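Local coordinates for protein aldehyde dehydrogenase 12 (Zea mays, PDB 6D97) that catalyses the NAD-dependent oxidation of L-glutamate gamma-semialdehyde to glutamate, the last step of proline catabolism in plants, at residues T196-P201 and V366-T371; Y142-A147 and G325-A330. All coordinates share one frame; numbering follows the deposited sequence.

From the N terminus, the chain first passes helix 142-157, whose first turns open contact 2, and then strand 191-196 of the five-stranded parallel sheet, after which 196-201 opens contact 1. Contact 2 closes when the loop 325-330, leading into strand 331-337 of the seven-stranded mixed sheet, returns to the helix. Contact 1 closes later, at the loop 366-371 ahead of helix 371-382. The segments alternate along the chain, so the two closures cross rather than nest. Gln326 joins them: its OE1 accepts from Leu367 N, and its backbone O from Asn199 ND2. Together they tie the NAD-binding Rossmann part to the region built on the mixed sheet.

Contact 1: T196-P201 and V366-T371. With NAD (nicotinamide-adenine-dinucleotide), chain E.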
loop_
_atom_site.group_PDB
_atom_site.type_symbol
_atom_site.label_atom_id
_atom_site.label_comp_id
_atom_site.label_asym_id
_atom_site.label_seq_id
_atom_site.Cartn_x
_atom_site.Cartn_y
_atom_site.Cartn_z
ATOM N N THR A 196 -27.421 12.002 8.779
ATOM C CA THR A 196 -27.833 11.087 7.725
ATOM C C THR A 196 -29.318 11.222 7.421
ATOM O O THR A 196 -30.093 11.696 8.260
ATOM C CB THR A 196 -27.513 9.632 8.103
ATOM O OG1 THR A 196 -28.443 9.168 9.086
ATOM C CG2 THR A 196 -26.107 9.522 8.649
ATOM N N PRO A 197 -29.757 10.797 6.211
ATOM C CA PRO A 197 -31.132 11.079 5.780
ATOM C C PRO A 197 -32.117 9.944 6.024
ATOM O O PRO A 197 -31.823 8.978 6.735
ATOM C CB PRO A 197 -30.958 11.329 4.279
ATOM C CG PRO A 197 -29.902 10.328 3.902
ATOM C CD PRO A 197 -28.980 10.190 5.114
ATOM N N PHE A 198 -33.293 10.052 5.403
ATOM C CA PHE A 198 -34.392 9.149 5.720
ATOM C C PHE A 198 -34.290 7.811 4.999
ATOM O O PHE A 198 -34.792 6.802 5.508
ATOM C CB PHE A 198 -35.728 9.807 5.366
ATOM C CG PHE A 198 -36.052 9.775 3.896
ATOM C CD1 PHE A 198 -35.587 10.770 3.052
ATOM C CD2 PHE A 198 -36.815 8.748 3.358
ATOM C CE1 PHE A 198 -35.877 10.743 1.706
ATOM C CE2 PHE A 198 -37.107 8.716 2.010
ATOM C CZ PHE A 198 -36.637 9.714 1.183
ATOM N N ASN A 199 -33.667 7.771 3.819
ATOM C CA ASN A 199 -33.930 6.662 2.907
ATOM C C ASN A 199 -33.189 5.383 3.284
ATOM O O ASN A 199 -33.664 4.289 2.961
ATOM C CB ASN A 199 -33.608 7.075 1.470
ATOM C CG ASN A 199 -32.172 7.502 1.288
ATOM O OD1 ASN A 199 -31.558 8.078 2.186
ATOM N ND2 ASN A 199 -31.625 7.222 0.112
ATOM N N PHE A 200 -32.048 5.477 3.966
ATOM C CA PHE A 200 -31.340 4.300 4.472
ATOM C C PHE A 200 -31.189 4.455 5.979
ATOM O O PHE A 200 -30.155 4.938 6.467
ATOM C CB PHE A 200 -29.990 4.116 3.782
ATOM C CG PHE A 200 -30.099 3.686 2.342
ATOM C CD1 PHE A 200 -30.318 2.355 2.016
ATOM C CD2 PHE A 200 -29.990 4.612 1.316
ATOM C CE1 PHE A 200 -30.425 1.954 0.698
ATOM C CE2 PHE A 200 -30.093 4.217 -0.007
ATOM C CZ PHE A 200 -30.313 2.888 -0.315
ATOM N N PRO A 201 -32.196 4.048 6.758
ATOM C CA PRO A 201 -32.184 4.335 8.202
ATOM C C PRO A 201 -31.144 3.550 8.987
ATOM O O PRO A 201 -30.920 3.869 10.162
ATOM C CB PRO A 201 -33.606 3.958 8.648
ATOM C CG PRO A 201 -34.409 3.821 7.382
ATOM C CD PRO A 201 -33.438 3.380 6.338
ATOM N N VAL A 366 -43.493 8.406 -1.185
ATOM C CA VAL A 366 -42.308 9.179 -1.540
ATOM C C VAL A 366 -42.196 10.281 -0.499
ATOM O O VAL A 366 -42.959 11.257 -0.525
ATOM C CB VAL A 366 -42.390 9.750 -2.958
ATOM C CG1 VAL A 366 -41.137 10.529 -3.274
ATOM C CG2 VAL A 366 -42.599 8.626 -3.960
ATOM N N LEU A 367 -41.240 10.137 0.418
ATOM C CA LEU A 367 -41.289 10.888 1.666
ATOM C C LEU A 367 -40.882 12.349 1.513
ATOM O O LEU A 367 -41.161 13.146 2.413
ATOM C CB LEU A 367 -40.408 10.210 2.721
ATOM C CG LEU A 367 -40.792 8.792 3.155
ATOM C CD1 LEU A 367 -40.212 8.461 4.525
ATOM C CD2 LEU A 367 -42.301 8.612 3.147
ATOM N N THR A 368 -40.241 12.730 0.405
ATOM C CA THR A 368 -39.769 14.102 0.265
ATOM C C THR A 368 -40.230 14.789 -1.017
ATOM O O THR A 368 -39.806 15.922 -1.275
ATOM C CB THR A 368 -38.238 14.167 0.350
ATOM O OG1 THR A 368 -37.661 13.359 -0.682
ATOM C CG2 THR A 368 -37.760 13.683 1.707
ATOM N N VAL A 369 -41.077 14.154 -1.828
ATOM C CA VAL A 369 -41.654 14.803 -3.003
ATOM C C VAL A 369 -43.134 14.448 -3.051
ATOM O O VAL A 369 -43.489 13.264 -3.055
ATOM C CB VAL A 369 -40.971 14.387 -4.320
ATOM C CG1 VAL A 369 -41.401 15.314 -5.459
ATOM C CG2 VAL A 369 -39.464 14.383 -4.176
ATOM N N THR A 370 -43.993 15.462 -3.090
ATOM C CA THR A 370 -45.424 15.211 -3.166
ATOM C C THR A 370 -45.818 14.757 -4.570
ATOM O O THR A 370 -45.068 14.913 -5.540
ATOM C CB THR A 370 -46.217 16.465 -2.796
ATOM O OG1 THR A 370 -45.992 17.480 -3.784
ATOM C CG2 THR A 370 -45.786 16.984 -1.434
ATOM N N THR A 371 -47.022 14.187 -4.664
ATOM C CA THR A 371 -47.553 13.781 -5.961
ATOM C C THR A 371 -47.702 14.978 -6.892
ATOM O O THR A 371 -47.359 14.897 -8.079
ATOM C CB THR A 371 -48.899 13.074 -5.788
ATOM O OG1 THR A 371 -48.769 12.004 -4.844
ATOM C CG2 THR A 371 -49.368 12.508 -7.117
HETATM P PA NAD E . -31.799 16.551 3.892
HETATM O O1A NAD E . -30.620 17.489 3.479
HETATM O O2A NAD E . -33.162 17.041 3.866
HETATM O O5B NAD E . -31.870 16.028 5.272
HETATM C C5B NAD E . -30.917 15.090 5.710
HETATM C C4B NAD E . -30.514 15.252 7.172
HETATM O O4B NAD E . -29.879 16.492 7.433
HETATM C C3B NAD E . -31.655 15.092 8.124
HETATM O O3B NAD E . -31.260 14.407 9.249
HETATM C C2B NAD E . -31.994 16.483 8.446
HETATM O O2B NAD E . -32.601 16.568 9.679
HETATM C C1B NAD E . -30.653 17.113 8.425
HETATM N N9A NAD E . -30.641 18.543 8.199
HETATM C C8A NAD E . -31.446 19.289 7.357
HETATM N N7A NAD E . -31.082 20.574 7.426
HETATM C C5A NAD E . -30.014 20.708 8.309
HETATM C C6A NAD E . -29.246 21.765 8.760
HETATM N N6A NAD E . -29.514 23.092 8.281
HETATM N N1A NAD E . -28.257 21.555 9.641
HETATM C C2A NAD E . -27.976 20.313 10.113
HETATM N N3A NAD E . -28.709 19.249 9.693
HETATM C C4A NAD E . -29.713 19.416 8.808
HETATM O O3 NAD E . -32.028 15.303 3.152
HETATM P PN NAD E . -33.310 14.930 2.291
HETATM O O1N NAD E . -32.854 13.622 1.548
HETATM O O2N NAD E . -34.481 14.587 3.166
HETATM O O5D NAD E . -33.691 15.956 1.258
#
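Phe198 reaches across to Leu367 and Thr368, and its ring carries the whole contact between these two loops. Its CG sits between the backbone N and the carbonyl carbon (chi1 78°), which swings the ring out toward 366-371. Leu367 comes over one face of the ring: its CB stands 4.1 Å from the Phe198 ring centroid and 27° off the ring normal, a CH-pi contact. The leucine then runs on across the ring border, where Leu367 CD1 packs 3.6 Å from Phe198 CD2. Asn199 CB covers the opposite face, 3.9 Å above the plane of the Phe198 ring and over its centre, so the ring is held between its own neighbour in sequence and the leucine. Thr368 meets the ring obliquely with its methyl group, CG2 lying 3.5 Å from Phe198 CE1.

The same methyl faces the cofactor, with Thr368 CG2 3.7 Å from O2N of the NAD pyrophosphate. O2N also lies near the plane of the Phe198 ring, at its edge, so ring and methyl together form an apolar border to this phosphate. At the other end of the segment, the backbone O of Thr196 accepts a hydrogen bond from the adenine-ribose hydroxyl O3B of NAD at 3.1 Å; Lys222, Asn259 and Ser275 add further bonds to the cofactor. Thr196, Phe198 and Thr368 thus belong to one NAD pocket, formed at the C-terminal end of strand 191-196, as is characteristic of the Rossmann-type cofactor domain of aldehyde dehydrogenases.

Contact 2: Y142-A147 and G325-A330; sequences YQQALA and GQKCSA
Lys327 and Gln144 meet at the ends of two long side chains, through one hydrogen bond from NZ to OE1 of 2.9 Å. The backbones lie well apart, 11.0 Å between the CA atoms of these two residues, and the side chains span the gap in different ways. Lys327 is extended beyond CG, each of its outer torsions close to anti, so the ammonium group is carried out nearly as far as the chain allows. Gln144 is instead folded: chi1 and chi2 both lie at -71°, and the bend at chi2 turns the amide across the path of the incoming lysine, so that the two chains cross at about a right angle. The ammonium reaches OE1 at a C=O...N angle of 122° but stands 35° out of the carbonyl plane, while Lys327 CE follows at 3.4 Å from Gln144 OE1.

The other end of the amide is held too. Gln144 NE2 is hydrogen-bonded to Thr547 OG1 of a second subunit, the C-terminal residue of that chain. The ammonium can only donate, which favours OE1 on its side; the NE2 bond probably helps hold this orientation. Lys327 also begins a type I beta turn to Ala330, closed by Ala330 N to Lys327 O at 3.1 Å. Within this turn Cys328 is probably the cysteine of the aldehyde dehydrogenase active-site signature.

Gln144 also packs on Ala322 and Cys323, just beyond helix 309-321. The bond therefore links the first turns of helix 142-157, which leans on helix 124-137 through Tyr142 and Ala145, to the loop between helix 309-321 and strand 331-337.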
loop_
_atom_site.group_PDB
_atom_site.type_symbol
_atom_site.label_atom_id
_atom_site.label_comp_id
_atom_site.label_asym_id
_atom_site.label_seq_id
_atom_site.Cartn_x
_atom_site.Cartn_y
_atom_site.Cartn_z
ATOM N N TYR A 142 -39.523 -5.719 1.190
ATOM C CA TYR A 142 -38.856 -6.462 2.255
ATOM C C TYR A 142 -37.429 -6.831 1.869
ATOM O O TYR A 142 -36.525 -6.797 2.710
ATOM C CB TYR A 142 -39.650 -7.718 2.606
ATOM C CG TYR A 142 -39.032 -8.537 3.721
ATOM C CD1 TYR A 142 -39.213 -8.180 5.050
ATOM C CD2 TYR A 142 -38.263 -9.661 3.447
ATOM C CE1 TYR A 142 -38.653 -8.920 6.073
ATOM C CE2 TYR A 142 -37.700 -10.408 4.465
ATOM C CZ TYR A 142 -37.898 -10.035 5.774
ATOM O OH TYR A 142 -37.335 -10.785 6.780
ATOM N N GLN A 143 -37.207 -7.187 0.602
ATOM C CA GLN A 143 -35.866 -7.575 0.178
ATOM C C GLN A 143 -34.925 -6.376 0.139
ATOM O O GLN A 143 -33.737 -6.503 0.461
ATOM C CB GLN A 143 -35.927 -8.267 -1.184
ATOM C CG GLN A 143 -36.510 -9.674 -1.129
ATOM C CD GLN A 143 -36.451 -10.388 -2.465
ATOM O OE1 GLN A 143 -37.481 -10.758 -3.029
ATOM N NE2 GLN A 143 -35.240 -10.588 -2.979
ATOM N N GLN A 144 -35.434 -5.205 -0.254
ATOM C CA GLN A 144 -34.613 -3.997 -0.214
ATOM C C GLN A 144 -34.231 -3.642 1.217
ATOM O O GLN A 144 -33.081 -3.273 1.484
ATOM C CB GLN A 144 -35.346 -2.830 -0.874
ATOM C CG GLN A 144 -35.475 -2.934 -2.383
ATOM C CD GLN A 144 -34.155 -2.724 -3.100
ATOM O OE1 GLN A 144 -33.303 -1.959 -2.648
ATOM N NE2 GLN A 144 -33.979 -3.411 -4.221
ATOM N N ALA A 145 -35.184 -3.743 2.151
ATOM C CA ALA A 145 -34.880 -3.493 3.558
ATOM C C ALA A 145 -33.921 -4.537 4.110
ATOM O O ALA A 145 -33.038 -4.216 4.915
ATOM C CB ALA A 145 -36.169 -3.469 4.378
ATOM N N LEU A 146 -34.087 -5.797 3.701
ATOM C CA LEU A 146 -33.162 -6.840 4.127
ATOM C C LEU A 146 -31.759 -6.572 3.598
ATOM O O LEU A 146 -30.770 -6.785 4.309
ATOM C CB LEU A 146 -33.661 -8.206 3.654
ATOM C CG LEU A 146 -32.887 -9.431 4.136
ATOM C CD1 LEU A 146 -33.090 -9.611 5.629
ATOM C CD2 LEU A 146 -33.326 -10.680 3.387
ATOM N N ALA A 147 -31.655 -6.097 2.354
ATOM C CA ALA A 147 -30.345 -5.810 1.775
ATOM C C ALA A 147 -29.597 -4.774 2.599
ATOM O O ALA A 147 -28.367 -4.828 2.712
ATOM C CB ALA A 147 -30.492 -5.334 0.331
ATOM N N GLY A 325 -37.481 4.816 -6.305
ATOM C CA GLY A 325 -36.439 5.737 -6.712
ATOM C C GLY A 325 -35.763 6.492 -5.591
ATOM O O GLY A 325 -34.902 7.337 -5.869
ATOM N N GLN A 326 -36.107 6.215 -4.334
ATOM C CA GLN A 326 -35.556 6.964 -3.207
ATOM C C GLN A 326 -34.191 6.404 -2.796
ATOM O O GLN A 326 -33.969 5.955 -1.672
ATOM C CB GLN A 326 -36.545 6.960 -2.049
ATOM C CG GLN A 326 -37.849 7.672 -2.382
ATOM C CD GLN A 326 -38.893 7.502 -1.307
ATOM O OE1 GLN A 326 -39.190 8.437 -0.562
ATOM N NE2 GLN A 326 -39.455 6.301 -1.216
ATOM N N LYS A 327 -33.266 6.444 -3.752
ATOM C CA LYS A 327 -31.860 6.141 -3.528
ATOM C C LYS A 327 -31.027 7.277 -4.100
ATOM O O LYS A 327 -31.315 7.767 -5.196
ATOM C CB LYS A 327 -31.460 4.817 -4.191
ATOM C CG LYS A 327 -32.259 3.614 -3.722
ATOM C CD LYS A 327 -31.780 2.341 -4.403
ATOM C CE LYS A 327 -32.172 1.109 -3.604
ATOM N NZ LYS A 327 -31.828 -0.145 -4.314
ATOM N N CYS A 328 -29.992 7.703 -3.369
ATOM C CA CYS A 328 -29.086 8.688 -3.951
ATOM C C CYS A 328 -28.394 8.158 -5.197
ATOM O O CYS A 328 -27.787 8.947 -5.928
ATOM C CB CYS A 328 -28.031 9.139 -2.937
ATOM S SG CYS A 328 -28.095 8.275 -1.353
ATOM N N SER A 329 -28.480 6.852 -5.453
ATOM C CA SER A 329 -27.856 6.201 -6.596
ATOM C C SER A 329 -28.845 5.849 -7.701
ATOM O O SER A 329 -28.448 5.224 -8.688
ATOM C CB SER A 329 -27.126 4.932 -6.139
ATOM O OG SER A 329 -28.011 4.025 -5.500
ATOM N N ALA A 330 -30.107 6.252 -7.572
ATOM C CA ALA A 330 -31.141 5.788 -8.488
ATOM C C ALA A 330 -30.942 6.356 -9.891
ATOM O O ALA A 330 -30.452 7.474 -10.079
ATOM C CB ALA A 330 -32.527 6.161 -7.961
#